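Local coordinates for putative tetR-family transcriptional regulatory protein (Streptomyces coelicolor, PDB 2DG8) that probably binds operator DNA as a dimeric TetR-family repressor or regulator, through a helix-turn-helix domain joined to an all-helical C-terminal domain, at residues H67-F72 with R132-K137; A88-V93 with A168-A173. All blocks are in the same frame, centred on the assembly; numbering follows the deposited sequence.

Contact 1: residues H67-F72 with R132-K137; sequences HIVAVF and RVHLEK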
loop_
_atom_site.group_PDB
_atom_site.type_symbol
_atom_site.label_atom_id
_atom_site.label_comp_id
_atom_site.label_asym_id
_atom_site.label_seq_id
_atom_site.Cartn_x
_atom_site.Cartn_y
_atom_site.Cartn_z
ATOM N N HIS A 67 -12.990 9.869 6.237
ATOM C CA HIS A 67 -12.442 11.027 5.529
ATOM C C HIS A 67 -12.109 10.762 4.057
ATOM O O HIS A 67 -12.497 11.534 3.178
ATOM C CB HIS A 67 -11.190 11.519 6.278
ATOM C CG HIS A 67 -10.287 12.384 5.455
ATOM N ND1 HIS A 67 -10.609 13.676 5.097
ATOM C CD2 HIS A 67 -9.069 12.136 4.914
ATOM C CE1 HIS A 67 -9.630 14.185 4.372
ATOM N NE2 HIS A 67 -8.683 13.272 4.245
ATOM N N ILE A 68 -11.390 9.677 3.789
ATOM C CA ILE A 68 -11.018 9.342 2.421
ATOM C C ILE A 68 -12.247 8.923 1.623
ATOM O O ILE A 68 -12.372 9.254 0.439
ATOM C CB ILE A 68 -9.952 8.223 2.390
ATOM C CG1 ILE A 68 -8.689 8.698 3.122
ATOM C CG2 ILE A 68 -9.579 7.886 0.952
ATOM C CD1 ILE A 68 -7.996 9.889 2.461
ATOM N N VAL A 69 -13.158 8.205 2.274
ATOM C CA VAL A 69 -14.388 7.783 1.618
ATOM C C VAL A 69 -15.139 9.030 1.162
ATOM O O VAL A 69 -15.735 9.057 0.087
ATOM C CB VAL A 69 -15.283 6.972 2.581
ATOM C CG1 VAL A 69 -16.714 6.900 2.047
ATOM C CG2 VAL A 69 -14.714 5.563 2.739
ATOM N N ALA A 70 -15.097 10.067 1.987
ATOM C CA ALA A 70 -15.773 11.311 1.666
ATOM C C ALA A 70 -15.086 11.962 0.472
ATOM O O ALA A 70 -15.713 12.692 -0.293
ATOM C CB ALA A 70 -15.743 12.247 2.866
ATOM N N VAL A 71 -13.790 11.710 0.322
ATOM C CA VAL A 71 -13.053 12.280 -0.799
ATOM C C VAL A 71 -13.581 11.644 -2.078
ATOM O O VAL A 71 -13.650 12.294 -3.121
ATOM C CB VAL A 71 -11.537 12.030 -0.682
ATOM C CG1 VAL A 71 -10.831 12.555 -1.921
ATOM C CG2 VAL A 71 -10.990 12.739 0.550
ATOM N N PHE A 72 -13.950 10.368 -1.985
ATOM C CA PHE A 72 -14.508 9.654 -3.122
ATOM C C PHE A 72 -15.857 10.295 -3.442
ATOM O O PHE A 72 -16.176 10.558 -4.601
ATOM C CB PHE A 72 -14.703 8.171 -2.781
ATOM C CG PHE A 72 -13.487 7.315 -3.050
ATOM C CD1 PHE A 72 -13.552 6.264 -3.959
ATOM C CD2 PHE A 72 -12.276 7.577 -2.421
ATOM C CE1 PHE A 72 -12.428 5.478 -4.238
ATOM C CE2 PHE A 72 -11.141 6.798 -2.688
ATOM C CZ PHE A 72 -11.218 5.750 -3.600
ATOM N N ARG A 132 -16.568 1.421 -2.958
ATOM C CA ARG A 132 -17.328 0.814 -4.041
ATOM C C ARG A 132 -18.750 1.346 -4.136
ATOM O O ARG A 132 -19.305 1.444 -5.229
ATOM C CB ARG A 132 -17.355 -0.712 -3.890
ATOM C CG ARG A 132 -15.992 -1.375 -4.044
ATOM C CD ARG A 132 -16.145 -2.859 -4.381
ATOM N NE ARG A 132 -16.990 -3.571 -3.424
ATOM C CZ ARG A 132 -16.562 -4.090 -2.278
ATOM N NH1 ARG A 132 -17.415 -4.715 -1.478
ATOM N NH2 ARG A 132 -15.281 -3.997 -1.936
ATOM N N VAL A 133 -19.342 1.692 -3.000
ATOM C CA VAL A 133 -20.698 2.219 -3.016
ATOM C C VAL A 133 -20.739 3.437 -3.942
ATOM O O VAL A 133 -21.513 3.474 -4.904
ATOM C CB VAL A 133 -21.170 2.620 -1.590
ATOM C CG1 VAL A 133 -22.532 3.290 -1.657
ATOM C CG2 VAL A 133 -21.250 1.379 -0.699
ATOM N N HIS A 134 -19.892 4.425 -3.670
ATOM C CA HIS A 134 -19.862 5.630 -4.496
ATOM C C HIS A 134 -19.487 5.340 -5.942
ATOM O O HIS A 134 -19.915 6.044 -6.853
ATOM C CB HIS A 134 -18.893 6.655 -3.918
ATOM C CG HIS A 134 -19.273 7.132 -2.550
ATOM N ND1 HIS A 134 -18.633 6.699 -1.409
ATOM C CD2 HIS A 134 -20.264 7.956 -2.140
ATOM C CE1 HIS A 134 -19.217 7.237 -0.351
ATOM N NE2 HIS A 134 -20.208 8.001 -0.768
ATOM N N LEU A 135 -18.685 4.304 -6.150
ATOM C CA LEU A 135 -18.265 3.942 -7.494
ATOM C C LEU A 135 -19.450 3.328 -8.235
ATOM O O LEU A 135 -19.628 3.546 -9.434
ATOM C CB LEU A 135 -17.112 2.946 -7.424
ATOM C CG LEU A 135 -15.687 3.287 -7.871
ATOM C CD1 LEU A 135 -15.352 4.777 -7.825
ATOM C CD2 LEU A 135 -14.770 2.483 -6.993
ATOM N N GLU A 136 -20.264 2.569 -7.509
ATOM C CA GLU A 136 -21.423 1.923 -8.106
ATOM C C GLU A 136 -22.543 2.891 -8.462
ATOM O O GLU A 136 -23.573 2.478 -8.989
ATOM C CB GLU A 136 -21.959 0.828 -7.191
ATOM C CG GLU A 136 -21.000 -0.328 -7.013
ATOM C CD GLU A 136 -21.598 -1.437 -6.186
ATOM O OE1 GLU A 136 -20.844 -2.332 -5.755
ATOM O OE2 GLU A 136 -22.828 -1.413 -5.976
ATOM N N LYS A 137 -22.354 4.170 -8.167
ATOM C CA LYS A 137 -23.362 5.153 -8.519
ATOM C C LYS A 137 -23.202 5.469 -10.006
ATOM O O LYS A 137 -24.038 6.151 -10.600
ATOM C CB LYS A 137 -23.192 6.433 -7.699
ATOM C CG LYS A 137 -23.537 6.283 -6.228
ATOM C CD LYS A 137 -23.362 7.608 -5.494
ATOM C CE LYS A 137 -23.521 7.439 -3.986
ATOM N NZ LYS A 137 -23.305 8.736 -3.278
#
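Phe72, on helix 53-77, and His134, in the last turn of helix 121-135, mark the closest backbone approach, with 6.8 Å between Phe72 CA and His134 CA. Both CB atoms are directed across the gap, whereas the CB of Val69, one turn earlier, leaves along the flank of its helix. His134 takes part in both of the close contacts across the gap. With CG anti to its own carbonyl carbon (chi1 -62°), the ring is thrown forward between the helices and reaches the level of Val69. There CG1 of Val69 lies 3.5 Å from CE1 of His134, near the ring plane, so the methyl meets the imidazole at its edge and not over a face. The two side chains run at about a right angle to each other. CG1 sits anti to the Val69 backbone N (chi1 163°), the setting that brings this methyl to the imidazole. Phe72 adds a looser touch: its CB is 4.4 Å from His134 ND1 and approaches obliquely. The phenyl ring itself continues inward, against Leu92 and Leu96 of helix 82-98 and Asp148 of helix 141-159.

No hydrogen bond spans the two segments. ND1 of His134 instead has a weak hydrogen bond to the carbonyl of Arg130 in its own helix, which may help to hold the ring with CE1 against the valine. Trp127 and Arg130 extend the packing on Val69 along helix 121-135, and Leu135 touches Leu76 and Ala144. The arrangement is van der Waals packing between helices of the all-helical TetR fold, joining helix 121-135 to the long helix 53-77, which comes after helices 32-39 and 44-49, probably the helix-turn-helix pair as in other TetR-family proteins.

Contact 2: residues A88-V93 with A168-A173; sequences AVADLV and ALTLEA
Ala90, on helix 82-98, faces Thr170 and Leu171 of helix 167-177; the axes of segments 88-93 and 168-173 approach to 9.2 Å, with their N-to-C directions 128° apart. The backbones come nearest at Ala90 CA and Leu171 CA, 5.7 Å apart, a spacing that the small alanine side chain permits.

Apolar contacts make up the whole interface between the two segments. CB of Ala90 lies 3.9 Å from CD1 of Leu171, whose outer end bends back toward the alanine although its CB sets off along the flank. The methyl of Thr170 fits between two residues one turn apart: CG2 is 4.0 Å from Ala90 CA and also 4.0 Å from Val93 CG1, the valine and threonine meeting tip to tip. Thr170 OG1 stands beside the backbone N (chi1 -64°), which leaves CG2 anti to that N and aimed at residues 88-93. Leu154 of helix 141-159 packs on both Val93 and Thr170.

Polar contacts lie beside this patch. Asp91 OD2 forms a salt bridge with Arg167 NH2. Thr170 divides its work, its methyl packing against helix 82-98 while its OG1 is hydrogen-bonded to NE2 of His165 and NE2 of His94. The apolar contacts are non-directional, so the Thr170-His94 and Asp91-Arg167 bonds probably fix the register of the two helices.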
loop_
_atom_site.group_PDB
_atom_site.type_symbol
_atom_site.label_atom_id
_atom_site.label_comp_id
_atom_site.label_asym_id
_atom_site.label_seq_id
_atom_site.Cartn_x
_atom_site.Cartn_y
_atom_site.Cartn_z
ATOM N N ALA A 88 -13.636 12.183 -13.214
ATOM C CA ALA A 88 -13.648 12.441 -11.784
ATOM C C ALA A 88 -12.679 11.500 -11.075
ATOM O O ALA A 88 -11.987 11.899 -10.136
ATOM C CB ALA A 88 -15.070 12.247 -11.230
ATOM N N VAL A 89 -12.643 10.249 -11.525
ATOM C CA VAL A 89 -11.772 9.250 -10.930
ATOM C C VAL A 89 -10.309 9.603 -11.158
ATOM O O VAL A 89 -9.472 9.373 -10.288
ATOM C CB VAL A 89 -12.059 7.843 -11.502
ATOM C CG1 VAL A 89 -10.991 6.848 -11.021
ATOM C CG2 VAL A 89 -13.446 7.379 -11.052
ATOM N N ALA A 90 -10.001 10.160 -12.328
ATOM C CA ALA A 90 -8.627 10.544 -12.631
ATOM C C ALA A 90 -8.212 11.607 -11.633
ATOM O O ALA A 90 -7.093 11.587 -11.110
ATOM C CB ALA A 90 -8.515 11.087 -14.072
ATOM N N ASP A 91 -9.125 12.538 -11.376
ATOM C CA ASP A 91 -8.873 13.619 -10.432
ATOM C C ASP A 91 -8.628 13.035 -9.053
ATOM O O ASP A 91 -7.743 13.478 -8.318
ATOM C CB ASP A 91 -10.084 14.563 -10.370
ATOM C CG ASP A 91 -10.282 15.339 -11.648
ATOM O OD1 ASP A 91 -11.374 15.915 -11.831
ATOM O OD2 ASP A 91 -9.343 15.382 -12.466
ATOM N N LEU A 92 -9.434 12.041 -8.706
ATOM C CA LEU A 92 -9.337 11.388 -7.408
ATOM C C LEU A 92 -7.952 10.758 -7.253
ATOM O O LEU A 92 -7.295 10.934 -6.235
ATOM C CB LEU A 92 -10.397 10.296 -7.303
ATOM C CG LEU A 92 -11.135 10.001 -5.998
ATOM C CD1 LEU A 92 -11.769 8.622 -6.127
ATOM C CD2 LEU A 92 -10.205 10.041 -4.805
ATOM N N VAL A 93 -7.528 10.013 -8.268
ATOM C CA VAL A 93 -6.237 9.344 -8.239
ATOM C C VAL A 93 -5.082 10.312 -8.040
ATOM O O VAL A 93 -4.201 10.062 -7.220
ATOM C CB VAL A 93 -5.986 8.546 -9.535
ATOM C CG1 VAL A 93 -4.504 8.195 -9.652
ATOM C CG2 VAL A 93 -6.825 7.273 -9.527
ATOM N N ALA A 168 -3.034 11.574 -18.602
ATOM C CA ALA A 168 -3.468 10.863 -19.807
ATOM C C ALA A 168 -3.371 9.353 -19.586
ATOM O O ALA A 168 -4.278 8.599 -19.935
ATOM C CB ALA A 168 -2.615 11.278 -21.010
ATOM N N LEU A 169 -2.263 8.915 -19.003
ATOM C CA LEU A 169 -2.057 7.502 -18.713
ATOM C C LEU A 169 -3.083 7.043 -17.675
ATOM O O LEU A 169 -3.616 5.947 -17.768
ATOM C CB LEU A 169 -0.630 7.286 -18.191
ATOM C CG LEU A 169 -0.092 5.868 -17.969
ATOM C CD1 LEU A 169 -0.711 5.267 -16.719
ATOM C CD2 LEU A 169 -0.369 5.020 -19.192
ATOM N N THR A 170 -3.357 7.885 -16.683
ATOM C CA THR A 170 -4.332 7.543 -15.655
ATOM C C THR A 170 -5.727 7.426 -16.288
ATOM O O THR A 170 -6.458 6.470 -16.046
ATOM C CB THR A 170 -4.387 8.615 -14.525
ATOM O OG1 THR A 170 -3.129 8.661 -13.827
ATOM C CG2 THR A 170 -5.497 8.267 -13.514
ATOM N N LEU A 171 -6.078 8.396 -17.118
ATOM C CA LEU A 171 -7.383 8.399 -17.754
ATOM C C LEU A 171 -7.582 7.202 -18.678
ATOM O O LEU A 171 -8.671 6.641 -18.740
ATOM C CB LEU A 171 -7.575 9.704 -18.522
ATOM C CG LEU A 171 -9.020 10.044 -18.869
ATOM C CD1 LEU A 171 -9.861 10.160 -17.588
ATOM C CD2 LEU A 171 -9.036 11.349 -19.654
ATOM N N GLU A 172 -6.530 6.798 -19.384
ATOM C CA GLU A 172 -6.630 5.653 -20.288
ATOM C C GLU A 172 -6.886 4.347 -19.534
ATOM O O GLU A 172 -7.718 3.545 -19.942
ATOM C CB GLU A 172 -5.356 5.498 -21.132
ATOM C CG GLU A 172 -5.526 4.513 -22.284
ATOM C CD GLU A 172 -4.262 4.319 -23.095
ATOM O OE1 GLU A 172 -3.315 3.673 -22.594
ATOM O OE2 GLU A 172 -4.207 4.820 -24.239
ATOM N N ALA A 173 -6.161 4.125 -18.443
ATOM C CA ALA A 173 -6.339 2.896 -17.662
ATOM C C ALA A 173 -7.773 2.854 -17.155
ATOM O O ALA A 173 -8.442 1.818 -17.189
ATOM C CB ALA A 173 -5.364 2.861 -16.483
#

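How the contacts relate
Both contacts are largely buried, but contact 1 lies nearer the centre of the chain, about 10 Å away from centre to centre against about 18 Å for contact 2. They use different helix pairs, 53-77 with 121-135 and 82-98 with 167-177, and their segments alternate along the chain. The successive helices 53-77 and 82-98 join them: Phe72 CD1 packs 3.7 Å from Leu92 CD1. An imidazole edge against a valine methyl characterises contact 1, whereas contact 2 is aliphatic with polar links alongside. Contact 2 also neighbours the second subunit, whose Gln146 packs on Leu169 and Ala173; no other chain touches contact 1.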